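Local atomic coordinates of glutathione S-transferase (Sphingomonas paucimobilis, PDB entry 1F2E), a protein that binds glutathione and probably transfers it to electrophilic substrates, as other members of the glutathione S-transferase superfamily do. Residues S11-I16 / L158-G163; S96-L101 / F151-I156. All coordinates share one frame; numbering follows the deposited sequence.

Interaction 1 of 2, residues S11-I16 / L158-G163; sequences SLAPHI and LYVMLG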
loop_
_atom_site.group_PDB
_atom_site.type_symbol
_atom_site.label_atom_id
_atom_site.label_comp_id
_atom_site.label_asym_id
_atom_site.label_seq_id
_atom_site.Cartn_x
_atom_site.Cartn_y
_atom_site.Cartn_z
ATOM N N SER A 11 -7.579 -3.243 11.682
ATOM C CA SER A 11 -7.663 -1.985 12.419
ATOM C C SER A 11 -7.032 -2.095 13.819
ATOM O O SER A 11 -6.921 -1.106 14.530
ATOM C CB SER A 11 -9.123 -1.530 12.533
ATOM O OG SER A 11 -9.903 -2.494 13.209
ATOM N N LEU A 12 -6.612 -3.292 14.212
ATOM C CA LEU A 12 -5.983 -3.460 15.514
ATOM C C LEU A 12 -4.614 -2.747 15.524
ATOM O O LEU A 12 -4.145 -2.301 16.573
ATOM C CB LEU A 12 -5.807 -4.953 15.837
ATOM C CG LEU A 12 -5.010 -5.310 17.105
ATOM C CD1 LEU A 12 -5.671 -4.731 18.338
ATOM C CD2 LEU A 12 -4.902 -6.818 17.227
ATOM N N ALA A 13 -3.986 -2.632 14.355
ATOM C CA ALA A 13 -2.679 -1.973 14.249
ATOM C C ALA A 13 -2.741 -0.499 14.692
ATOM O O ALA A 13 -2.017 -0.097 15.603
ATOM C CB ALA A 13 -2.138 -2.091 12.807
ATOM N N PRO A 14 -3.606 0.323 14.062
ATOM C CA PRO A 14 -3.705 1.738 14.460
ATOM C C PRO A 14 -4.109 1.846 15.939
ATOM O O PRO A 14 -3.679 2.747 16.657
ATOM C CB PRO A 14 -4.808 2.289 13.555
ATOM C CG PRO A 14 -4.813 1.375 12.393
ATOM C CD PRO A 14 -4.558 0.018 12.980
ATOM N N HIS A 15 -4.950 0.917 16.378
ATOM C CA HIS A 15 -5.418 0.908 17.758
ATOM C C HIS A 15 -4.234 0.789 18.715
ATOM O O HIS A 15 -4.098 1.570 19.662
ATOM C CB HIS A 15 -6.392 -0.253 17.970
ATOM C CG HIS A 15 -7.063 -0.237 19.307
ATOM N ND1 HIS A 15 -7.991 -1.183 19.684
ATOM C CD2 HIS A 15 -6.944 0.614 20.355
ATOM C CE1 HIS A 15 -8.412 -0.918 20.908
ATOM N NE2 HIS A 15 -7.793 0.167 21.336
ATOM N N ILE A 16 -3.370 -0.186 18.460
ATOM C CA ILE A 16 -2.193 -0.367 19.295
ATOM C C ILE A 16 -1.301 0.879 19.201
ATOM O O ILE A 16 -0.772 1.351 20.213
ATOM C CB ILE A 16 -1.399 -1.611 18.849
ATOM C CG1 ILE A 16 -2.256 -2.861 19.047
ATOM C CG2 ILE A 16 -0.096 -1.698 19.612
ATOM C CD1 ILE A 16 -1.667 -4.129 18.449
ATOM N N LEU A 158 2.959 -5.458 11.195
ATOM C CA LEU A 158 3.297 -6.859 10.906
ATOM C C LEU A 158 2.815 -7.800 12.016
ATOM O O LEU A 158 2.256 -8.865 11.748
ATOM C CB LEU A 158 4.815 -7.026 10.717
ATOM C CG LEU A 158 5.371 -8.449 10.548
ATOM C CD1 LEU A 158 4.663 -9.182 9.380
ATOM C CD2 LEU A 158 6.884 -8.365 10.307
ATOM N N TYR A 159 3.043 -7.402 13.261
ATOM C CA TYR A 159 2.639 -8.204 14.409
ATOM C C TYR A 159 1.163 -8.587 14.313
ATOM O O TYR A 159 0.801 -9.741 14.495
ATOM C CB TYR A 159 2.873 -7.421 15.696
ATOM C CG TYR A 159 2.218 -8.051 16.887
ATOM C CD1 TYR A 159 2.779 -9.159 17.509
ATOM C CD2 TYR A 159 1.013 -7.559 17.373
ATOM C CE1 TYR A 159 2.153 -9.766 18.593
ATOM C CE2 TYR A 159 0.379 -8.157 18.456
ATOM C CZ TYR A 159 0.954 -9.259 19.059
ATOM O OH TYR A 159 0.315 -9.860 20.116
ATOM N N VAL A 160 0.312 -7.607 14.035
ATOM C CA VAL A 160 -1.117 -7.872 13.908
ATOM C C VAL A 160 -1.412 -8.936 12.839
ATOM O O VAL A 160 -2.236 -9.828 13.043
ATOM C CB VAL A 160 -1.876 -6.584 13.552
ATOM C CG1 VAL A 160 -3.322 -6.910 13.188
ATOM C CG2 VAL A 160 -1.831 -5.624 14.731
ATOM N N MET A 161 -0.726 -8.842 11.705
ATOM C CA MET A 161 -0.932 -9.784 10.614
ATOM C C MET A 161 -0.403 -11.166 10.961
ATOM O O MET A 161 -0.913 -12.173 10.478
ATOM C CB MET A 161 -0.265 -9.257 9.340
ATOM C CG MET A 161 -0.904 -7.969 8.814
ATOM S SD MET A 161 -0.314 -7.464 7.169
ATOM C CE MET A 161 -0.868 -5.817 7.126
ATOM N N LEU A 162 0.616 -11.211 11.811
ATOM C CA LEU A 162 1.193 -12.485 12.225
ATOM C C LEU A 162 0.238 -13.216 13.159
ATOM O O LEU A 162 0.445 -14.388 13.497
ATOM C CB LEU A 162 2.550 -12.260 12.902
ATOM C CG LEU A 162 3.615 -11.697 11.947
ATOM C CD1 LEU A 162 4.896 -11.359 12.712
ATOM C CD2 LEU A 162 3.898 -12.719 10.851
ATOM N N GLY A 163 -0.821 -12.522 13.562
ATOM C CA GLY A 163 -1.806 -13.129 14.439
ATOM C C GLY A 163 -2.899 -13.855 13.666
ATOM O O GLY A 163 -3.777 -14.470 14.268
#

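Interaction 2 of 2, residues S96-L101 / F151-I156; sequences SRLSFL and FSVADI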
loop_
_atom_site.group_PDB
_atom_site.type_symbol
_atom_site.label_atom_id
_atom_site.label_comp_id
_atom_site.label_asym_id
_atom_site.label_seq_id
_atom_site.Cartn_x
_atom_site.Cartn_y
_atom_site.Cartn_z
ATOM N N SER A 96 8.192 1.926 2.622
ATOM C CA SER A 96 8.280 0.753 1.763
ATOM C C SER A 96 7.730 -0.467 2.511
ATOM O O SER A 96 6.968 -1.253 1.948
ATOM C CB SER A 96 9.738 0.510 1.358
ATOM O OG SER A 96 9.901 -0.769 0.768
ATOM N N ARG A 97 8.117 -0.611 3.783
ATOM C CA ARG A 97 7.656 -1.732 4.597
ATOM C C ARG A 97 6.156 -1.676 4.817
ATOM O O ARG A 97 5.475 -2.698 4.725
ATOM C CB ARG A 97 8.373 -1.765 5.960
ATOM C CG ARG A 97 9.839 -2.202 5.902
ATOM C CD ARG A 97 10.009 -3.473 5.072
ATOM N NE ARG A 97 10.075 -3.179 3.636
ATOM C CZ ARG A 97 9.898 -4.077 2.664
ATOM N NH1 ARG A 97 9.984 -3.705 1.391
ATOM N NH2 ARG A 97 9.618 -5.341 2.959
ATOM N N LEU A 98 5.629 -0.491 5.108
ATOM C CA LEU A 98 4.191 -0.370 5.320
ATOM C C LEU A 98 3.460 -0.709 4.033
ATOM O O LEU A 98 2.403 -1.357 4.040
ATOM C CB LEU A 98 3.825 1.047 5.758
ATOM C CG LEU A 98 4.442 1.509 7.083
ATOM C CD1 LEU A 98 3.979 2.933 7.397
ATOM C CD2 LEU A 98 4.049 0.548 8.194
ATOM N N SER A 99 4.035 -0.271 2.922
ATOM C CA SER A 99 3.445 -0.516 1.617
ATOM C C SER A 99 3.434 -2.002 1.257
ATOM O O SER A 99 2.452 -2.510 0.704
ATOM C CB SER A 99 4.207 0.272 0.554
ATOM O OG SER A 99 3.808 -0.138 -0.733
ATOM N N PHE A 100 4.522 -2.699 1.568
ATOM C CA PHE A 100 4.601 -4.123 1.265
ATOM C C PHE A 100 3.574 -4.883 2.097
ATOM O O PHE A 100 2.849 -5.737 1.589
ATOM C CB PHE A 100 5.996 -4.664 1.578
ATOM C CG PHE A 100 6.089 -6.161 1.499
ATOM C CD1 PHE A 100 6.248 -6.799 0.270
ATOM C CD2 PHE A 100 5.982 -6.935 2.647
ATOM C CE1 PHE A 100 6.299 -8.192 0.186
ATOM C CE2 PHE A 100 6.030 -8.333 2.580
ATOM C CZ PHE A 100 6.188 -8.961 1.348
ATOM N N LEU A 101 3.532 -4.551 3.385
ATOM C CA LEU A 101 2.627 -5.165 4.343
ATOM C C LEU A 101 1.164 -4.956 3.939
ATOM O O LEU A 101 0.350 -5.879 4.006
ATOM C CB LEU A 101 2.889 -4.562 5.731
ATOM C CG LEU A 101 3.573 -5.354 6.860
ATOM C CD1 LEU A 101 4.468 -6.449 6.330
ATOM C CD2 LEU A 101 4.358 -4.383 7.726
ATOM N N PHE A 151 11.753 -0.419 17.324
ATOM C CA PHE A 151 10.331 -0.720 17.266
ATOM C C PHE A 151 9.616 0.441 16.575
ATOM O O PHE A 151 9.780 1.594 16.967
ATOM C CB PHE A 151 9.790 -0.924 18.685
ATOM C CG PHE A 151 8.329 -1.283 18.734
ATOM C CD1 PHE A 151 7.380 -0.345 19.126
ATOM C CD2 PHE A 151 7.903 -2.556 18.367
ATOM C CE1 PHE A 151 6.015 -0.669 19.149
ATOM C CE2 PHE A 151 6.551 -2.895 18.384
ATOM C CZ PHE A 151 5.602 -1.946 18.777
ATOM N N SER A 152 8.836 0.139 15.541
ATOM C CA SER A 152 8.117 1.176 14.804
ATOM C C SER A 152 6.700 0.723 14.466
ATOM O O SER A 152 6.293 -0.389 14.804
ATOM C CB SER A 152 8.850 1.497 13.505
ATOM O OG SER A 152 8.698 0.425 12.583
ATOM N N VAL A 153 5.953 1.578 13.775
ATOM C CA VAL A 153 4.594 1.221 13.402
ATOM C C VAL A 153 4.563 0.059 12.418
ATOM O O VAL A 153 3.523 -0.576 12.250
ATOM C CB VAL A 153 3.815 2.429 12.808
ATOM C CG1 VAL A 153 3.591 3.476 13.898
ATOM C CG2 VAL A 153 4.566 3.025 11.618
ATOM N N ALA A 154 5.695 -0.227 11.775
ATOM C CA ALA A 154 5.757 -1.345 10.829
ATOM C C ALA A 154 5.757 -2.660 11.607
ATOM O O ALA A 154 5.250 -3.681 11.137
ATOM C CB ALA A 154 7.017 -1.250 9.954
ATOM N N ASP A 155 6.342 -2.625 12.800
ATOM C CA ASP A 155 6.391 -3.798 13.663
ATOM C C ASP A 155 4.995 -4.096 14.183
ATOM O O ASP A 155 4.585 -5.256 14.244
ATOM C CB ASP A 155 7.355 -3.557 14.820
ATOM C CG ASP A 155 8.801 -3.466 14.356
ATOM O OD1 ASP A 155 9.461 -2.430 14.608
ATOM O OD2 ASP A 155 9.275 -4.442 13.739
ATOM N N ILE A 156 4.259 -3.045 14.541
ATOM C CA ILE A 156 2.898 -3.207 15.039
ATOM C C ILE A 156 2.021 -3.760 13.918
ATOM O O ILE A 156 1.239 -4.689 14.124
ATOM C CB ILE A 156 2.311 -1.861 15.507
ATOM C CG1 ILE A 156 3.191 -1.270 16.613
ATOM C CG2 ILE A 156 0.885 -2.058 15.990
ATOM C CD1 ILE A 156 2.716 0.069 17.140
#

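Interaction 1 of 2, residues S11-I16 / L158-G163
The interface between the thioredoxin-fold domain and the all-helical domain of the glutathione S-transferase fold is bridged here by V160, which packs on L12, A13 and I16. V160 lies on helix 153-161 of the C-terminal domain. Its three partners lie on the first turns of helix 12-21, the helix that follows strand 2-5 of the N-terminal domain. The branch CG2 of V160 does most of the touching. It stands anti to its own carbonyl carbon and beside the backbone N. From there it meets the helix backbone of the other segment, with V160 CG2 3.7 Å from A13 N. The methyl A13 CB lies 4.0 Å from the same V160 CG2. The helices come close at this point: the CA atoms of A13 and V160 are 6.1 Å apart, consistent with the small side chain of A13.

Two longer side chains also reach the same methyl. The setting of L12 CG anti to its backbone N (chi1 173°) brings L12 CG within 4.0 Å of V160 CG2. The other branch, V160 CG1, rests against L12 CB. I16 approaches with the tip of its longer branch, and I16 CD1 is 4.0 Å from V160 CG2. The two side chains run past each other in opposite senses. The same I16 CD1 lies 4.5 Å from Y159 CD2, oblique to the ring, a loose contact.

The contact lies near the glutathione pocket. The side chain of A13 is about 4 Å from that of N66, a glutathione-binding residue. The side chain of V160 is about 6 Å from that of C10, the residue linked covalently to glutathione. I16 and Y159 also touch V191 of helix 189-198.

Interaction 2 of 2, residues S96-L101 / F151-I156
L98 packs its CD2 methyl on A154, at the start of helix 153-161 in the helical domain. L98 has CG anti to its carbonyl carbon (chi1 -62°). CD1 continues the chain outward, and the folded branch CD2 is the one turned to A154. L98 CD2 lies 3.7 Å from A154 CA. The same methyl meets V153, with L98 CD2 4.3 Å from V153 CG2. L101, one turn on, has unusual torsions (chi1 -108°, chi2 26°), both away from staggered values. They bring L101 CD2 to 3.6 Å from A154 O.

The helix 153-161 opens with a capping box. S152 OG accepts from A154 N at 3.2 Å, and S152 N gives a bond of 2.8 Å to D155 OD1, which uses its anti lone pair. D155 OD2 is bound by Y181 OH and Y146 N, so both carboxylate oxygens are held.

R97 touches A154 through CB alone, 4.2 Å from A154 CB. Its chain then folds back along its own helix. R97 NH1 binds S96 OG at 3.0 Å, nearly in the guanidinium plane, and F100 CB lies over one face, toward its rim. S96 OG also bonds to T64 O of the second subunit.

Both interactions are buried and apolar across the helices, and both use helix 153-161. The centre of interaction 1 is about 3 Å from the centre of the chain, and the contact joins the two domains. The centre of interaction 2 is about 9 Å from it, and the contact joins two helices of the helical domain. The chemistry around them differs. Interaction 1 is mostly aliphatic packing close to the glutathione site, with one aromatic ring at its margin. Interaction 2 has polar groups on its flanks, in the helix cap and at the surface facing the second subunit. The two meet directly. I156 CG2 is 3.7 Å from I16 CB, and M161 CE packs on L101 O.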